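Side-chain contacts in lysyl oxidase (Pichia pastoris, PDB 1W7C), which probably oxidises primary amines, among them the side chains of peptidyl lysines, to aldehydes with the help of copper and a topaquinone cofactor: residues V188-C193 with D347-Q352; W293-D298 with G380-D385; T311-D316 with V429-T434; A342-D347 with Q352-S357. All coordinates share one frame; numbering follows the deposited sequence.

Interaction 1. Residues V188-C193 with D347-Q352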
# COMPACT_ATOMS: atom_id res chain seq x y z
N VAL A 188 -12.24 37.66 14.71
CA VAL A 188 -12.84 37.83 13.40
C VAL A 188 -13.01 36.48 12.70
O VAL A 188 -12.53 35.45 13.16
CB VAL A 188 -12.03 38.81 12.52
CG1 VAL A 188 -11.86 40.12 13.24
CG2 VAL A 188 -10.67 38.21 12.16
N ASP A 189 -13.72 36.50 11.60
CA ASP A 189 -13.98 35.28 10.85
C ASP A 189 -14.35 35.66 9.42
O ASP A 189 -14.95 36.71 9.18
CB ASP A 189 -15.12 34.51 11.56
CG ASP A 189 -15.22 33.05 11.20
OD1 ASP A 189 -14.33 32.51 10.48
OD2 ASP A 189 -16.16 32.34 11.65
N TYR A 190 -13.94 34.83 8.48
CA TYR A 190 -14.29 35.00 7.09
C TYR A 190 -15.44 34.05 6.76
O TYR A 190 -15.78 33.16 7.52
CB TYR A 190 -13.08 34.71 6.20
CG TYR A 190 -12.01 35.79 6.27
CD1 TYR A 190 -11.03 35.76 7.25
CD2 TYR A 190 -11.97 36.84 5.36
CE1 TYR A 190 -10.05 36.74 7.31
CE2 TYR A 190 -10.97 37.82 5.40
CZ TYR A 190 -10.01 37.75 6.37
OH TYR A 190 -9.04 38.72 6.39
N GLY A 191 -16.03 34.26 5.60
CA GLY A 191 -17.13 33.43 5.14
C GLY A 191 -17.36 33.53 3.65
O GLY A 191 -16.74 34.36 2.96
N THR A 192 -18.22 32.64 3.16
CA THR A 192 -18.60 32.66 1.76
C THR A 192 -20.02 32.18 1.58
O THR A 192 -20.69 31.84 2.56
CB THR A 192 -17.61 31.81 0.92
OG1 THR A 192 -17.79 32.10 -0.48
CG2 THR A 192 -17.86 30.30 1.08
N CYS A 193 -20.47 32.15 0.33
CA CYS A 193 -21.78 31.63 -0.01
C CYS A 193 -21.66 30.54 -1.08
O CYS A 193 -20.80 30.61 -1.96
CB CYS A 193 -22.69 32.75 -0.54
SG CYS A 193 -22.97 34.12 0.58
N ASP A 347 -6.12 31.05 -3.13
CA ASP A 347 -6.10 32.47 -3.39
C ASP A 347 -7.21 33.21 -2.68
O ASP A 347 -7.14 34.44 -2.61
CB ASP A 347 -6.20 32.76 -4.91
CG ASP A 347 -7.47 32.17 -5.56
OD1 ASP A 347 -7.90 31.04 -5.17
OD2 ASP A 347 -8.04 32.73 -6.52
N ASP A 348 -8.22 32.50 -2.18
CA ASP A 348 -9.43 33.14 -1.66
C ASP A 348 -9.51 33.08 -0.15
O ASP A 348 -8.85 32.24 0.47
CB ASP A 348 -10.69 32.62 -2.41
CG ASP A 348 -11.27 31.36 -1.86
OD1 ASP A 348 -11.72 30.54 -2.72
OD2 ASP A 348 -11.42 31.15 -0.64
N PRO A 349 -10.22 34.02 0.46
CA PRO A 349 -10.19 34.14 1.92
C PRO A 349 -11.10 33.15 2.66
O PRO A 349 -11.17 33.21 3.90
CB PRO A 349 -10.67 35.56 2.16
CG PRO A 349 -11.58 35.83 1.01
CD PRO A 349 -10.97 35.13 -0.16
N PHE A 350 -11.81 32.28 1.95
CA PHE A 350 -12.50 31.19 2.63
C PHE A 350 -11.60 29.98 2.72
O PHE A 350 -11.28 29.51 3.83
CB PHE A 350 -13.81 30.84 1.96
CG PHE A 350 -14.65 29.90 2.79
CD1 PHE A 350 -15.52 30.39 3.78
CD2 PHE A 350 -14.58 28.54 2.62
CE1 PHE A 350 -16.29 29.53 4.54
CE2 PHE A 350 -15.34 27.70 3.41
CZ PHE A 350 -16.19 28.20 4.36
N ASN A 351 -11.17 29.46 1.58
CA ASN A 351 -10.36 28.24 1.60
C ASN A 351 -9.00 28.50 2.24
O ASN A 351 -8.50 27.65 2.96
CB ASN A 351 -10.25 27.63 0.21
CG ASN A 351 -11.53 26.91 -0.23
OD1 ASN A 351 -12.54 26.91 0.47
ND2 ASN A 351 -11.48 26.28 -1.37
N GLN A 352 -8.42 29.69 2.06
CA GLN A 352 -7.11 29.94 2.65
C GLN A 352 -7.18 29.99 4.20
O GLN A 352 -6.17 29.76 4.85
CB GLN A 352 -6.46 31.20 2.06
CG GLN A 352 -5.14 31.61 2.69
CD GLN A 352 -4.06 30.51 2.68
OE1 GLN A 352 -3.97 29.70 1.76
NE2 GLN A 352 -3.26 30.48 3.74
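The methyl group of Thr-192 sits over one face of the Phe-350 ring, a CH-pi contact that is one of two packing centres in an interface without hydrogen bonds between 188-193 and 347-352. Thr-192 CG2 lies 3.7 Å from the centroid of the Phe-350 ring, 17° off the ring normal, though shifted toward the rim on the CD1 side. A threonine suits the place because its two branches do different work: CG2 takes the ring, while OG1, anti to the backbone N (chi1 -166°), hydrogen-bonds to Phe-209 O on the neighbouring strand. The same ring also touches the backbone, Phe-350 CD1 lying 3.6 Å from Gly-191 C. At the second centre, two residues before Thr-192, Tyr-190 packs on Pro-349 at about a right angle, with Tyr-190 CD2 3.7 Å from Pro-349 CB, and the Pro-349 carbonyl oxygen lies 3.3 Å from Tyr-190 CB. A rigid proline and a flat ring fill this buried corner together with Ile-229, and Trp-521 of the second subunit packs on Pro-349. The loop holds its own shape through Asp-348. Its OD2 accepts from Phe-350 N at 2.9 Å, met on its anti side 17° out of the carboxylate plane, and from Asn-351 N at 2.8 Å, nearly along the C-O axis, so one carboxylate satisfies two successive amides and fixes the bend from which the phenylalanine projects. This double acceptance defines an Asx turn within an Asx motif, in the connection between strands 329-344 and 355-357 of the catalytic domain, docked on a five-stranded antiparallel sheet.

Interaction 2. Residues W293-D298 with G380-D385. Unlike the reference sequence in segment 293-298: Asp-298 (reference Glu). With NAG (2-acetamido-2-deoxy-beta-D-glucopyranose), chain T.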
# COMPACT_ATOMS: atom_id res chain seq x y z
N TRP A 293 -14.19 -15.49 14.57
CA TRP A 293 -13.84 -14.59 15.65
C TRP A 293 -14.96 -14.66 16.69
O TRP A 293 -16.09 -14.99 16.39
CB TRP A 293 -13.62 -13.15 15.13
CG TRP A 293 -14.76 -12.56 14.35
CD1 TRP A 293 -14.94 -12.64 13.00
CD2 TRP A 293 -15.84 -11.75 14.84
NE1 TRP A 293 -16.09 -11.99 12.63
CE2 TRP A 293 -16.68 -11.44 13.74
CE3 TRP A 293 -16.23 -11.31 16.12
CZ2 TRP A 293 -17.82 -10.67 13.86
CZ3 TRP A 293 -17.37 -10.55 16.24
CH2 TRP A 293 -18.16 -10.25 15.12
N ALA A 294 -14.60 -14.37 17.93
CA ALA A 294 -15.51 -14.42 19.08
C ALA A 294 -15.50 -13.09 19.80
O ALA A 294 -14.62 -12.26 19.61
CB ALA A 294 -15.11 -15.54 20.02
N TYR A 295 -16.48 -12.88 20.66
CA TYR A 295 -16.57 -11.61 21.39
C TYR A 295 -17.39 -11.76 22.65
O TYR A 295 -18.18 -12.71 22.80
CB TYR A 295 -17.17 -10.50 20.51
CG TYR A 295 -18.64 -10.68 20.24
CD1 TYR A 295 -19.60 -9.91 20.89
CD2 TYR A 295 -19.07 -11.63 19.33
CE1 TYR A 295 -20.95 -10.09 20.64
CE2 TYR A 295 -20.44 -11.86 19.09
CZ TYR A 295 -21.37 -11.09 19.75
OH TYR A 295 -22.70 -11.25 19.50
N ASP A 296 -17.13 -10.82 23.56
CA ASP A 296 -17.91 -10.62 24.77
C ASP A 296 -18.76 -9.38 24.53
O ASP A 296 -18.21 -8.28 24.40
CB ASP A 296 -16.95 -10.40 25.95
CG ASP A 296 -17.67 -10.24 27.26
OD1 ASP A 296 -18.78 -9.69 27.27
OD2 ASP A 296 -17.14 -10.61 28.34
N GLY A 297 -20.06 -9.54 24.39
CA GLY A 297 -20.91 -8.43 23.98
C GLY A 297 -20.99 -7.31 24.99
O GLY A 297 -21.06 -6.15 24.62
N ASP A 298 -20.97 -7.65 26.26
CA ASP A 298 -21.05 -6.65 27.34
C ASP A 298 -19.74 -5.88 27.50
O ASP A 298 -19.75 -4.70 27.83
CB ASP A 298 -21.40 -7.32 28.68
CG ASP A 298 -22.85 -7.66 28.81
OD1 ASP A 298 -23.66 -7.49 27.86
OD2 ASP A 298 -23.28 -8.11 29.89
N GLY A 380 -20.13 -8.61 11.61
CA GLY A 380 -20.94 -8.34 12.77
C GLY A 380 -20.85 -6.85 13.12
O GLY A 380 -19.83 -6.22 12.95
N TYR A 381 -21.96 -6.33 13.64
CA TYR A 381 -22.09 -4.90 13.92
C TYR A 381 -22.29 -4.63 15.41
O TYR A 381 -22.94 -5.42 16.13
CB TYR A 381 -23.29 -4.33 13.16
CG TYR A 381 -23.05 -4.23 11.71
CD1 TYR A 381 -23.43 -5.23 10.86
CD2 TYR A 381 -22.35 -3.15 11.17
CE1 TYR A 381 -23.17 -5.18 9.52
CE2 TYR A 381 -22.09 -3.08 9.84
CZ TYR A 381 -22.49 -4.09 9.01
OH TYR A 381 -22.22 -4.03 7.66
N PHE A 382 -21.76 -3.49 15.84
CA PHE A 382 -21.74 -3.09 17.25
C PHE A 382 -22.27 -1.70 17.48
O PHE A 382 -22.08 -0.81 16.66
CB PHE A 382 -20.30 -3.27 17.81
CG PHE A 382 -19.91 -4.71 17.82
CD1 PHE A 382 -19.37 -5.30 16.69
CD2 PHE A 382 -20.28 -5.54 18.88
CE1 PHE A 382 -19.16 -6.68 16.64
CE2 PHE A 382 -20.05 -6.91 18.84
CZ PHE A 382 -19.47 -7.47 17.73
N THR A 383 -22.98 -1.56 18.59
CA THR A 383 -23.63 -0.33 18.99
C THR A 383 -22.73 0.39 19.99
O THR A 383 -22.18 -0.23 20.92
CB THR A 383 -24.97 -0.69 19.68
OG1 THR A 383 -25.82 -1.34 18.74
CG2 THR A 383 -25.70 0.56 20.12
N THR A 384 -22.61 1.70 19.80
CA THR A 384 -21.88 2.57 20.70
C THR A 384 -22.76 3.77 21.07
O THR A 384 -23.85 3.90 20.55
CB THR A 384 -20.57 3.07 20.07
OG1 THR A 384 -20.87 3.82 18.88
CG2 THR A 384 -19.69 1.90 19.67
N ASP A 385 -22.25 4.65 21.91
CA ASP A 385 -23.05 5.79 22.35
C ASP A 385 -22.20 6.98 22.65
O ASP A 385 -20.97 6.88 22.83
CB ASP A 385 -23.91 5.39 23.57
CG ASP A 385 -23.12 4.66 24.61
OD1 ASP A 385 -22.19 5.28 25.21
OD2 ASP A 385 -23.36 3.46 24.86
C1 NAG T . -28.71 0.92 22.40
C2 NAG T . -29.76 0.69 23.52
C3 NAG T . -29.72 -0.75 24.01
C4 NAG T . -29.90 -1.70 22.84
C5 NAG T . -28.89 -1.35 21.72
C6 NAG T . -29.12 -2.22 20.48
C7 NAG T . -30.56 2.44 24.99
C8 NAG T . -30.58 2.83 26.44
N2 NAG T . -29.59 1.60 24.63
O3 NAG T . -30.75 -1.00 24.95
O4 NAG T . -29.76 -3.04 23.28
O5 NAG T . -29.05 0.01 21.37
O6 NAG T . -30.34 -1.84 19.87
O7 NAG T . -31.41 2.88 24.22
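Gly-380 opens the second segment by bringing its bare backbone against the indole of Trp-293: the amide N of Gly-380 lies at the ring edge, 3.8 Å from Trp-293 CZ2. With no side chain there, a large aromatic can approach directly. Tyr-381 turns away, as expected in an extended strand, and Phe-382 turns back to carry the contact. Its ring edge is directed at the face of Tyr-295 in a T-shaped pair, centroids 5.3 Å apart and planes at 80°, with Phe-382 CE2 3.7 Å from Tyr-295 CD1. With CG between the backbone N and the carbonyl carbon (chi1 71°), Tyr-295 brings its ring toward the strand. Trp-293 and Phe-382 approach each other from opposite directions, Trp-293 CH2 4.0 Å from Phe-382 CE1, so that flat, apolar Phe-382 is held by two rings of 293-298. Thr-383 serves the surface, its CG2 3.6 Å from O5 of the N-acetylglucosamine at Asn-394. Thr-384 OG1 hydrogen-bonds to Ser-398. The segment pairs antiparallel with strand 391-405, through backbone bonds of Gly-380 with Val-401 and Phe-382 with Ser-398 and Tyr-399, while the Phe-382 ring reaches across to strand 294-296 and meets Tyr-399 and Phe-302 of strand 301-304.

Interaction 3. Residues T311-D316 with V429-T434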
# COMPACT_ATOMS: atom_id res chain seq x y z
N THR A 311 -12.42 -2.71 22.70
CA THR A 311 -12.69 -1.45 22.00
C THR A 311 -13.40 -0.46 22.93
O THR A 311 -14.03 -0.82 23.92
CB THR A 311 -13.59 -1.64 20.75
OG1 THR A 311 -14.87 -2.06 21.18
CG2 THR A 311 -13.02 -2.68 19.78
N SER A 312 -13.22 0.80 22.61
CA SER A 312 -13.86 1.91 23.28
C SER A 312 -14.26 2.92 22.24
O SER A 312 -13.64 3.01 21.19
CB SER A 312 -12.90 2.53 24.31
OG SER A 312 -13.54 3.59 24.98
N TRP A 313 -15.27 3.73 22.57
CA TRP A 313 -15.80 4.72 21.64
C TRP A 313 -15.93 6.08 22.30
O TRP A 313 -16.46 6.18 23.42
CB TRP A 313 -17.19 4.26 21.17
CG TRP A 313 -17.71 5.08 20.03
CD1 TRP A 313 -18.46 6.24 20.12
CD2 TRP A 313 -17.54 4.81 18.64
NE1 TRP A 313 -18.74 6.70 18.85
CE2 TRP A 313 -18.19 5.84 17.93
CE3 TRP A 313 -16.91 3.78 17.92
CZ2 TRP A 313 -18.24 5.87 16.55
CZ3 TRP A 313 -16.98 3.80 16.53
CH2 TRP A 313 -17.62 4.85 15.86
N SER A 314 -15.49 7.12 21.60
CA SER A 314 -15.68 8.49 22.05
C SER A 314 -16.31 9.35 20.98
O SER A 314 -16.16 9.09 19.78
CB SER A 314 -14.36 9.12 22.47
OG SER A 314 -13.53 9.44 21.35
N ARG A 315 -17.01 10.39 21.44
CA ARG A 315 -17.56 11.39 20.55
C ARG A 315 -16.46 12.08 19.73
O ARG A 315 -16.62 12.29 18.51
CB ARG A 315 -18.35 12.39 21.38
CG ARG A 315 -18.82 13.61 20.65
CD ARG A 315 -17.93 14.86 20.97
NE ARG A 315 -18.33 16.01 20.17
CZ ARG A 315 -17.53 16.81 19.55
NH1 ARG A 315 -16.21 16.68 19.65
NH2 ARG A 315 -18.03 17.80 18.85
N ASP A 316 -15.34 12.39 20.36
CA ASP A 316 -14.30 13.13 19.65
C ASP A 316 -13.70 12.32 18.50
O ASP A 316 -13.53 12.86 17.40
CB ASP A 316 -13.15 13.50 20.58
CG ASP A 316 -13.48 14.59 21.59
OD1 ASP A 316 -14.57 15.23 21.53
OD2 ASP A 316 -12.66 14.81 22.52
N VAL A 429 -11.57 -4.52 11.56
CA VAL A 429 -12.45 -3.64 12.33
C VAL A 429 -12.54 -2.32 11.56
O VAL A 429 -11.50 -1.68 11.28
CB VAL A 429 -11.96 -3.44 13.76
CG1 VAL A 429 -12.96 -2.62 14.55
CG2 VAL A 429 -11.62 -4.77 14.47
N ARG A 430 -13.77 -1.97 11.16
CA ARG A 430 -13.98 -0.72 10.42
C ARG A 430 -15.02 0.18 11.08
O ARG A 430 -16.02 -0.30 11.63
CB ARG A 430 -14.47 -1.03 9.00
CG ARG A 430 -15.07 0.13 8.25
CD ARG A 430 -15.43 -0.21 6.80
NE ARG A 430 -14.22 -0.36 6.00
CZ ARG A 430 -13.93 -1.37 5.22
NH1 ARG A 430 -14.79 -2.38 5.07
NH2 ARG A 430 -12.79 -1.39 4.57
N PHE A 431 -14.79 1.49 10.98
CA PHE A 431 -15.91 2.42 11.07
C PHE A 431 -15.71 3.51 10.04
O PHE A 431 -14.59 3.69 9.54
CB PHE A 431 -16.17 2.95 12.49
CG PHE A 431 -15.32 4.09 12.91
CD1 PHE A 431 -14.03 3.89 13.33
CD2 PHE A 431 -15.82 5.39 12.89
CE1 PHE A 431 -13.26 4.96 13.75
CE2 PHE A 431 -15.03 6.46 13.33
CZ PHE A 431 -13.77 6.25 13.72
N ILE A 432 -16.80 4.19 9.71
CA ILE A 432 -16.76 5.25 8.72
C ILE A 432 -17.39 6.49 9.35
O ILE A 432 -18.51 6.44 9.88
CB ILE A 432 -17.57 4.82 7.46
CG1 ILE A 432 -16.82 3.68 6.76
CG2 ILE A 432 -17.71 6.04 6.55
CD1 ILE A 432 -17.55 3.08 5.55
N SER A 433 -16.66 7.59 9.31
CA SER A 433 -17.13 8.87 9.78
C SER A 433 -17.35 9.83 8.61
O SER A 433 -16.40 10.27 7.96
CB SER A 433 -16.08 9.44 10.75
OG SER A 433 -16.59 10.59 11.40
N THR A 434 -18.63 10.13 8.35
CA THR A 434 -18.98 11.13 7.37
C THR A 434 -19.18 12.43 8.12
O THR A 434 -20.12 12.59 8.89
CB THR A 434 -20.26 10.76 6.62
OG1 THR A 434 -20.13 9.48 5.98
CG2 THR A 434 -20.50 11.81 5.55
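Trp-313 and Phe-431 meet edge to face in the interior of the beta-sandwich that forms the catalytic domain of copper amine oxidases. Strands 307-314 and 418-433, which carry them, do not pair through their backbones, and the CA atoms of the two residues are 10.8 Å apart; long aromatic side chains suit such a gap. The indole directs the far edge of its six-membered ring at the face of Phe-431, with centroids 5.0 Å apart and planes at 69°. The approach is off centre: Trp-313 CH2 settles 3.5 Å from Phe-431 CD2, while Trp-313 CZ3 stands about 4.0 Å above the ring plane of Phe-431, toward the rim. Trp-313 reaches this far although its CB does not head directly for the other strand, because its CG stretches out anti to the backbone N (chi1 -170°). Phe-431, whose CB does head toward the tryptophan, also packs on Ile-319 and Tyr-399. After the strand ends, Arg-315 NH1 and Asp-316 OD1 form a salt bridge; the arginine has a second carboxylate partner in Glu-388, and the aspartate a second charged partner in Arg-613. Tryptophan also brings a polar group into this buried site, and that group is satisfied: the indole NE1 hydrogen-bonds to the backbone O of Gly-364.

Interaction 4. Residues A342-D347 with Q352-S357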
# COMPACT_ATOMS: atom_id res chain seq x y z
N ALA A 342 -7.69 19.06 8.03
CA ALA A 342 -7.79 19.33 6.62
C ALA A 342 -7.44 20.79 6.42
O ALA A 342 -8.21 21.67 6.85
CB ALA A 342 -9.18 19.02 6.08
N GLU A 343 -6.26 21.05 5.85
CA GLU A 343 -5.70 22.36 5.79
C GLU A 343 -5.57 22.80 4.32
O GLU A 343 -4.82 22.17 3.56
CB GLU A 343 -4.31 22.36 6.44
CG GLU A 343 -3.64 23.73 6.46
CD GLU A 343 -2.21 23.70 6.94
OE1 GLU A 343 -1.68 24.80 7.20
OE2 GLU A 343 -1.59 22.61 6.95
N TYR A 344 -6.28 23.84 3.95
CA TYR A 344 -6.40 24.28 2.55
C TYR A 344 -5.46 25.41 2.23
O TYR A 344 -5.18 26.25 3.10
CB TYR A 344 -7.86 24.70 2.24
CG TYR A 344 -8.80 23.52 2.23
CD1 TYR A 344 -9.15 22.86 3.40
CD2 TYR A 344 -9.32 23.00 1.03
CE1 TYR A 344 -9.95 21.76 3.39
CE2 TYR A 344 -10.12 21.88 1.03
CZ TYR A 344 -10.42 21.27 2.21
OH TYR A 344 -11.21 20.16 2.18
N GLY A 345 -4.97 25.42 0.98
CA GLY A 345 -4.24 26.55 0.43
C GLY A 345 -5.04 27.15 -0.70
O GLY A 345 -5.56 26.42 -1.53
N SER A 346 -5.10 28.48 -0.78
CA SER A 346 -5.98 29.10 -1.78
C SER A 346 -5.64 30.54 -2.01
O SER A 346 -4.93 31.14 -1.23
CB SER A 346 -7.41 29.04 -1.24
OG SER A 346 -8.37 29.59 -2.12
N ASP A 347 -6.12 31.05 -3.13
CA ASP A 347 -6.10 32.47 -3.39
C ASP A 347 -7.21 33.21 -2.68
O ASP A 347 -7.14 34.44 -2.61
CB ASP A 347 -6.20 32.76 -4.91
CG ASP A 347 -7.47 32.17 -5.56
OD1 ASP A 347 -7.90 31.04 -5.17
OD2 ASP A 347 -8.04 32.73 -6.52
N GLN A 352 -8.42 29.69 2.06
CA GLN A 352 -7.11 29.94 2.65
C GLN A 352 -7.18 29.99 4.20
O GLN A 352 -6.17 29.76 4.85
CB GLN A 352 -6.46 31.20 2.06
CG GLN A 352 -5.14 31.61 2.69
CD GLN A 352 -4.06 30.51 2.68
OE1 GLN A 352 -3.97 29.70 1.76
NE2 GLN A 352 -3.26 30.48 3.74
N HIS A 353 -8.38 30.24 4.76
CA HIS A 353 -8.62 30.26 6.19
C HIS A 353 -9.28 28.99 6.70
O HIS A 353 -9.78 28.97 7.81
CB HIS A 353 -9.45 31.50 6.56
CG HIS A 353 -8.69 32.78 6.39
ND1 HIS A 353 -9.04 33.74 5.46
CD2 HIS A 353 -7.55 33.22 6.98
CE1 HIS A 353 -8.16 34.73 5.52
NE2 HIS A 353 -7.26 34.45 6.45
N THR A 354 -9.25 27.92 5.91
CA THR A 354 -9.82 26.66 6.35
C THR A 354 -8.72 25.74 6.85
O THR A 354 -7.84 25.33 6.09
CB THR A 354 -10.57 26.00 5.18
OG1 THR A 354 -11.69 26.82 4.80
CG2 THR A 354 -11.15 24.67 5.61
N PHE A 355 -8.80 25.39 8.14
CA PHE A 355 -7.87 24.45 8.78
C PHE A 355 -8.70 23.69 9.79
O PHE A 355 -8.68 23.98 10.99
CB PHE A 355 -6.74 25.25 9.44
CG PHE A 355 -5.51 24.44 9.83
CD1 PHE A 355 -4.27 25.08 9.93
CD2 PHE A 355 -5.58 23.09 10.18
CE1 PHE A 355 -3.13 24.39 10.32
CE2 PHE A 355 -4.44 22.42 10.56
CZ PHE A 355 -3.24 23.05 10.65
N TYR A 356 -9.49 22.74 9.30
CA TYR A 356 -10.39 21.99 10.16
C TYR A 356 -9.64 21.10 11.14
O TYR A 356 -8.67 20.42 10.77
CB TYR A 356 -11.35 21.08 9.35
CG TYR A 356 -12.29 21.81 8.43
CD1 TYR A 356 -12.33 21.52 7.08
CD2 TYR A 356 -13.11 22.81 8.91
CE1 TYR A 356 -13.16 22.21 6.22
CE2 TYR A 356 -13.98 23.49 8.07
CZ TYR A 356 -13.98 23.21 6.72
OH TYR A 356 -14.79 23.96 5.90
N SER A 357 -10.19 21.06 12.36
CA SER A 357 -9.95 20.00 13.33
C SER A 357 -11.18 19.13 13.38
O SER A 357 -12.22 19.52 13.89
CB SER A 357 -9.75 20.62 14.70
OG SER A 357 -9.94 19.64 15.75
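Tyr-344 N gives the straightest bond of the contact, reaching Thr-354 O at 3.0 Å with an angle of 176° at the hydrogen. Farther toward the turn, a side chain takes over from the backbone: Gln-352 OE1 accepts from Ser-346 N at 3.0 Å, the donor lying in the plane of the amide carbonyl. The glutamine chain bends at chi2 (55°), which brings OE1 to the facing arm, and the same oxygen also bonds Thr-529 of the second subunit. At the other end Ala-342 and Tyr-356 form a hydrogen-bonded antiparallel pair, Ala-342 N to Tyr-356 O at 3.2 Å and Tyr-356 N to Ala-342 O at 3.0 Å. Strands 329-344 and 355-357 thereby make a beta hairpin beside the active site. The Tyr-344 side chain comes within about 3 Å (nearest atoms) of that of the copper ligand His-488, and the Tyr-356 side chain within about 4 Å of that of Asp-358, the predicted proton acceptor. In the non-hydrogen-bonded pair, Glu-343 runs extended across the Phe-355 ring, its CG anti to the backbone N and 3.9 Å from the ring centroid. Its carboxylate stacks at 22° to the ring plane, and OE2 continues to Arg-583; glutamate thus offers methylenes to the ring and a charge to the arginine. On the other face of the hairpin Tyr-344 and Thr-354 lie side by side, pointing the same way, with Tyr-344 CD1 3.5 Å from Thr-354 CG2. That methyl also lies over one face of the Tyr-356 ring, toward its rim.

From the N terminus, interaction 1 closes the longest loop, bringing strand 187-195 of the five-stranded sheet to the turn at 347-352 in the catalytic domain. Before that turn is reached, 293-298 and 311-316 open interactions 2 and 3, which close later at 380-385 and 429-434; these two cross each other, and interaction 1 crosses both. Interaction 4 is a short hairpin closure lying wholly within the spans of 2 and 3, yet it crosses interaction 1, with which it shares Asp-347 and Gln-352. Thus 1 and 4 touch, and 4 reaches the copper site, while 2 and 3 touch through Thr-384 and Trp-313 in the sandwich.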